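Local coordinates for 4-hydroxy-tetrahydrodipicolinate synthase (Thermotoga maritima, PDB 1O5K), which probably catalyses the condensation of pyruvate with aspartate beta-semialdehyde to 4-hydroxy-tetrahydrodipicolinate, a step of lysine biosynthesis, and works as a homotetramer, at residues 182-190 with 210-218. Residues are numbered along the deposited sequence; the frame is centred on the assembly and turned at random.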
ATOM      1  N   ILE A 182       1.632   4.115 -16.561  1.00 25.08           N
ATOM      2  CA  ILE A 182       2.409   4.110 -17.787  1.00 24.97           C
ATOM      3  C   ILE A 182       1.506   4.211 -19.041  1.00 23.40           C
ATOM      4  O   ILE A 182       1.757   5.038 -19.932  1.00 25.77           O
ATOM      5  CB  ILE A 182       3.260   2.840 -17.839  1.00 23.82           C
ATOM      6  CG1 ILE A 182       4.367   2.939 -16.737  1.00 26.07           C
ATOM      7  CG2 ILE A 182       3.828   2.631 -19.226  1.00 23.56           C
ATOM      8  CD1 ILE A 182       5.095   1.588 -16.515  1.00 26.09           C
ATOM      9  N   ASP A 183       0.435   3.432 -19.049  1.00 22.44           N
ATOM     10  CA  ASP A 183      -0.523   3.409 -20.149  1.00 22.40           C
ATOM     11  C   ASP A 183      -1.124   4.802 -20.387  1.00 23.63           C
ATOM     12  O   ASP A 183      -1.144   5.279 -21.503  1.00 24.35           O
ATOM     13  CB  ASP A 183      -1.612   2.407 -19.812  1.00 23.28           C
ATOM     14  CG  ASP A 183      -2.652   2.298 -20.879  1.00 27.86           C
ATOM     15  OD1 ASP A 183      -3.730   2.882 -20.691  1.00 25.86           O
ATOM     16  OD2 ASP A 183      -2.469   1.663 -21.906  1.00 28.18           O
ATOM     17  N   ARG A 184      -1.556   5.443 -19.313  1.00 24.05           N
ATOM     18  CA  ARG A 184      -2.221   6.737 -19.379  1.00 23.34           C
ATOM     19  C   ARG A 184      -1.270   7.911 -19.662  1.00 21.11           C
ATOM     20  O   ARG A 184      -1.635   8.824 -20.408  1.00 25.51           O
ATOM     21  CB  ARG A 184      -3.025   6.969 -18.116  1.00 26.85           C
ATOM     22  CG  ARG A 184      -4.313   6.229 -18.131  1.00 35.41           C
ATOM     23  CD  ARG A 184      -5.362   6.864 -19.098  1.00 42.16           C
ATOM     24  NE  ARG A 184      -6.106   7.948 -18.450  1.00 50.48           N
ATOM     25  CZ  ARG A 184      -7.170   8.593 -18.968  1.00 50.00           C
ATOM     26  NH1 ARG A 184      -7.754   9.549 -18.259  1.00 55.82           N
ATOM     27  NH2 ARG A 184      -7.645   8.311 -20.177  1.00 43.23           N
ATOM     28  N   THR A 185      -0.074   7.901 -19.081  1.00 25.39           N
ATOM     29  CA  THR A 185       0.943   8.896 -19.394  1.00 25.88           C
ATOM     30  C   THR A 185       1.246   8.892 -20.883  1.00 24.43           C
ATOM     31  O   THR A 185       1.166   9.930 -21.516  1.00 23.69           O
ATOM     32  CB  THR A 185       2.170   8.673 -18.571  1.00 25.93           C
ATOM     33  OG1 THR A 185       1.851   8.969 -17.190  1.00 25.66           O
ATOM     34  CG2 THR A 185       3.229   9.612 -18.914  1.00 25.80           C
ATOM     35  N   VAL A 186       1.508   7.723 -21.453  1.00 24.89           N
ATOM     36  CA  VAL A 186       1.755   7.636 -22.882  1.00 23.23           C
ATOM     37  C   VAL A 186       0.544   8.137 -23.672  1.00 25.65           C
ATOM     38  O   VAL A 186       0.686   8.978 -24.537  1.00 26.90           O
ATOM     39  CB  VAL A 186       2.114   6.235 -23.352  1.00 23.96           C
ATOM     40  CG1 VAL A 186       2.233   6.227 -24.893  1.00 23.32           C
ATOM     41  CG2 VAL A 186       3.425   5.808 -22.733  1.00 22.63           C
ATOM     42  N   SER A 187      -0.647   7.601 -23.383  1.00 24.62           N
ATOM     43  CA  SER A 187      -1.865   7.908 -24.164  1.00 23.69           C
ATOM     44  C   SER A 187      -2.194   9.402 -24.084  1.00 24.28           C
ATOM     45  O   SER A 187      -2.432  10.071 -25.097  1.00 24.67           O
ATOM     46  CB  SER A 187      -3.052   7.126 -23.581  1.00 24.62           C
ATOM     47  OG  SER A 187      -4.255   7.532 -24.250  1.00 36.21           O
ATOM     48  N   LEU A 188      -2.220   9.937 -22.868  1.00 23.12           N
ATOM     49  CA  LEU A 188      -2.781  11.281 -22.721  1.00 24.35           C
ATOM     50  C   LEU A 188      -1.797  12.338 -23.194  1.00 24.18           C
ATOM     51  O   LEU A 188      -2.213  13.348 -23.763  1.00 22.70           O
ATOM     52  CB  LEU A 188      -3.168  11.531 -21.291  1.00 26.33           C
ATOM     53  CG  LEU A 188      -4.410  10.825 -20.747  1.00 25.56           C
ATOM     54  CD1 LEU A 188      -4.726  11.404 -19.398  1.00 29.25           C
ATOM     55  CD2 LEU A 188      -5.644  10.978 -21.691  1.00 30.23           C
ATOM     56  N   THR A 189      -0.488  12.153 -22.918  1.00 22.06           N
ATOM     57  CA  THR A 189       0.500  13.167 -23.353  1.00 23.89           C
ATOM     58  C   THR A 189       0.584  13.248 -24.896  1.00 25.23           C
ATOM     59  O   THR A 189       0.632  14.338 -25.473  1.00 25.36           O
ATOM     60  CB  THR A 189       1.897  12.987 -22.742  1.00 25.46           C
ATOM     61  OG1 THR A 189       2.434  11.707 -23.101  1.00 23.81           O
ATOM     62  CG2 THR A 189       1.890  13.027 -21.199  1.00 25.46           C
ATOM     63  N   LYS A 190       0.541  12.092 -25.565  1.00 23.97           N
ATOM     64  CA  LYS A 190       0.678  12.057 -27.001  1.00 24.32           C
ATOM     65  C   LYS A 190      -0.563  12.510 -27.675  1.00 21.01           C
ATOM     66  O   LYS A 190      -0.521  13.010 -28.789  1.00 22.32           O
ATOM     67  CB  LYS A 190       1.079  10.660 -27.478  1.00 26.30           C
ATOM     68  CG  LYS A 190       2.551  10.415 -27.144  1.00 23.33           C
ATOM     69  CD  LYS A 190       3.093   9.062 -27.560  1.00 28.62           C
ATOM     70  CE  LYS A 190       4.538   8.837 -27.043  1.00 26.92           C
ATOM     71  NZ  LYS A 190       5.609   9.608 -27.809  1.00 24.32           N
ATOM     72  N   LEU A 210       7.287   0.402 -24.084  1.00 23.56           N
ATOM     73  CA  LEU A 210       7.290   0.350 -25.551  1.00 23.54           C
ATOM     74  C   LEU A 210       5.937  -0.121 -26.107  1.00 23.01           C
ATOM     75  O   LEU A 210       5.409   0.474 -27.045  1.00 18.59           O
ATOM     76  CB  LEU A 210       8.458  -0.543 -26.060  1.00 22.76           C
ATOM     77  CG  LEU A 210       9.847   0.085 -25.751  1.00 23.17           C
ATOM     78  CD1 LEU A 210      10.900  -0.936 -25.941  1.00 25.12           C
ATOM     79  CD2 LEU A 210      10.084   1.304 -26.682  1.00 30.03           C
ATOM     80  N   CYS A 211       5.382  -1.201 -25.539  1.00 20.97           N
ATOM     81  CA  CYS A 211       4.103  -1.780 -25.965  1.00 20.18           C
ATOM     82  C   CYS A 211       2.985  -0.747 -25.795  1.00 20.97           C
ATOM     83  O   CYS A 211       2.049  -0.714 -26.629  1.00 20.38           O
ATOM     84  CB  CYS A 211       3.765  -3.054 -25.172  1.00 21.44           C
ATOM     85  SG  CYS A 211       4.808  -4.466 -25.604  1.00 22.98           S
ATOM     86  N   ALA A 212       3.100   0.115 -24.777  1.00 22.09           N
ATOM     87  CA  ALA A 212       2.117   1.196 -24.544  1.00 22.32           C
ATOM     88  C   ALA A 212       2.199   2.307 -25.595  1.00 23.62           C
ATOM     89  O   ALA A 212       1.303   3.152 -25.701  1.00 25.27           O
ATOM     90  CB  ALA A 212       2.367   1.800 -23.145  1.00 23.01           C
ATOM     91  N   GLY A 213       3.324   2.323 -26.294  1.00 23.03           N
ATOM     92  CA  GLY A 213       3.629   3.247 -27.370  1.00 23.18           C
ATOM     93  C   GLY A 213       4.630   4.340 -27.058  1.00 23.90           C
ATOM     94  O   GLY A 213       4.659   5.370 -27.751  1.00 22.17           O
ATOM     95  N   GLY A 214       5.466   4.128 -26.032  1.00 22.72           N
ATOM     96  CA  GLY A 214       6.496   5.055 -25.629  1.00 24.98           C
ATOM     97  C   GLY A 214       7.765   4.931 -26.452  1.00 23.62           C
ATOM     98  O   GLY A 214       7.813   4.214 -27.460  1.00 23.80           O
ATOM     99  N   ASP A 215       8.779   5.664 -26.010  1.00 22.40           N
ATOM    100  CA  ASP A 215       9.932   5.992 -26.818  1.00 19.68           C
ATOM    101  C   ASP A 215      11.301   5.405 -26.406  1.00 25.12           C
ATOM    102  O   ASP A 215      12.310   5.679 -27.047  1.00 25.74           O
ATOM    103  CB  ASP A 215      10.021   7.509 -26.963  1.00 20.93           C
ATOM    104  CG  ASP A 215       8.798   8.039 -27.605  1.00 21.69           C
ATOM    105  OD1 ASP A 215       7.946   8.617 -26.910  1.00 23.49           O
ATOM    106  OD2 ASP A 215       8.545   7.763 -28.781  1.00 25.89           O
ATOM    107  N   GLY A 216      11.310   4.558 -25.384  1.00 24.55           N
ATOM    108  CA  GLY A 216      12.529   3.987 -24.907  1.00 21.83           C
ATOM    109  C   GLY A 216      12.670   4.065 -23.411  1.00 23.18           C
ATOM    110  O   GLY A 216      11.697   3.953 -22.661  1.00 23.67           O
ATOM    111  N   VAL A 217      13.901   4.255 -22.970  1.00 22.48           N
ATOM    112  CA  VAL A 217      14.249   4.158 -21.567  1.00 22.98           C
ATOM    113  C   VAL A 217      15.428   5.031 -21.190  1.00 23.52           C
ATOM    114  O   VAL A 217      16.363   5.182 -21.955  1.00 24.00           O
ATOM    115  CB  VAL A 217      14.541   2.697 -21.125  1.00 22.44           C
ATOM    116  CG1 VAL A 217      15.653   2.072 -21.997  1.00 24.97           C
ATOM    117  CG2 VAL A 217      14.876   2.573 -19.612  1.00 23.68           C
ATOM    118  N   ILE A 218      15.310   5.673 -20.026  1.00 21.35           N
ATOM    119  CA  ILE A 218      16.437   6.322 -19.392  1.00 23.79           C
ATOM    120  C   ILE A 218      16.861   5.325 -18.291  1.00 23.85           C
ATOM    121  O   ILE A 218      16.160   5.127 -17.288  1.00 25.20           O
ATOM    122  CB  ILE A 218      16.125   7.723 -18.889  1.00 22.98           C
ATOM    123  CG1 ILE A 218      15.864   8.657 -20.095  1.00 26.80           C
ATOM    124  CG2 ILE A 218      17.331   8.203 -18.031  1.00 25.53           C
ATOM    125  CD1 ILE A 218      15.243  10.036 -19.725  1.00 23.75           C
TER
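Lys190 reaches across the turn that ends helix 206-212 and meets Asp215, the two chains coming from opposite directions, a worked example of how a charge pair with a buried carboxylate can fasten a barrel helix to the loop leading into strand 216-219. Lys190 NZ donates to Asp215 OD1 at 2.7 Å, and that oxygen accepts through its syn lone pair. The extended chain lays Lys190 CE 3.5 Å from Gly213 O, and a bend at its last torsion (chi4 -75°) turns NZ to the carboxylate. One turn earlier, Val186 presses into the helix end: a chi1 of 175° swings CG1 opposite the backbone nitrogen, 3.3 Å from Ala212 O, while CG2 meets Ala212 CB at 4.2 Å. Ile182 CG2 touches the same methyl at 4.3 Å. Gly213, at positive phi, closes the helix as a Schellman motif, and a side chain there would collide with the preceding carbonyl.

Further out, Lys190 NZ also binds Phe196 O, whereas Asp215 OD1 accepts from Val198 N and OD2 pairs with Arg15. On the subunit interface, Asp183 OD2 is held by Tyr208, His248 and Arg249 of the second subunit, and that Arg249 also binds Ala212 O. With an alanine at Lys190, Phe196 O would probably lose this donor and Asp215 OD1 its ammonium partner. Strand 216-219 of this TIM barrel carries Ile218, predicted to bind pyruvate; with two cationic neighbours, Asp215 is likely to stay ionised, pinning the strand's entry to helix 179-192 by charge as well as by packing.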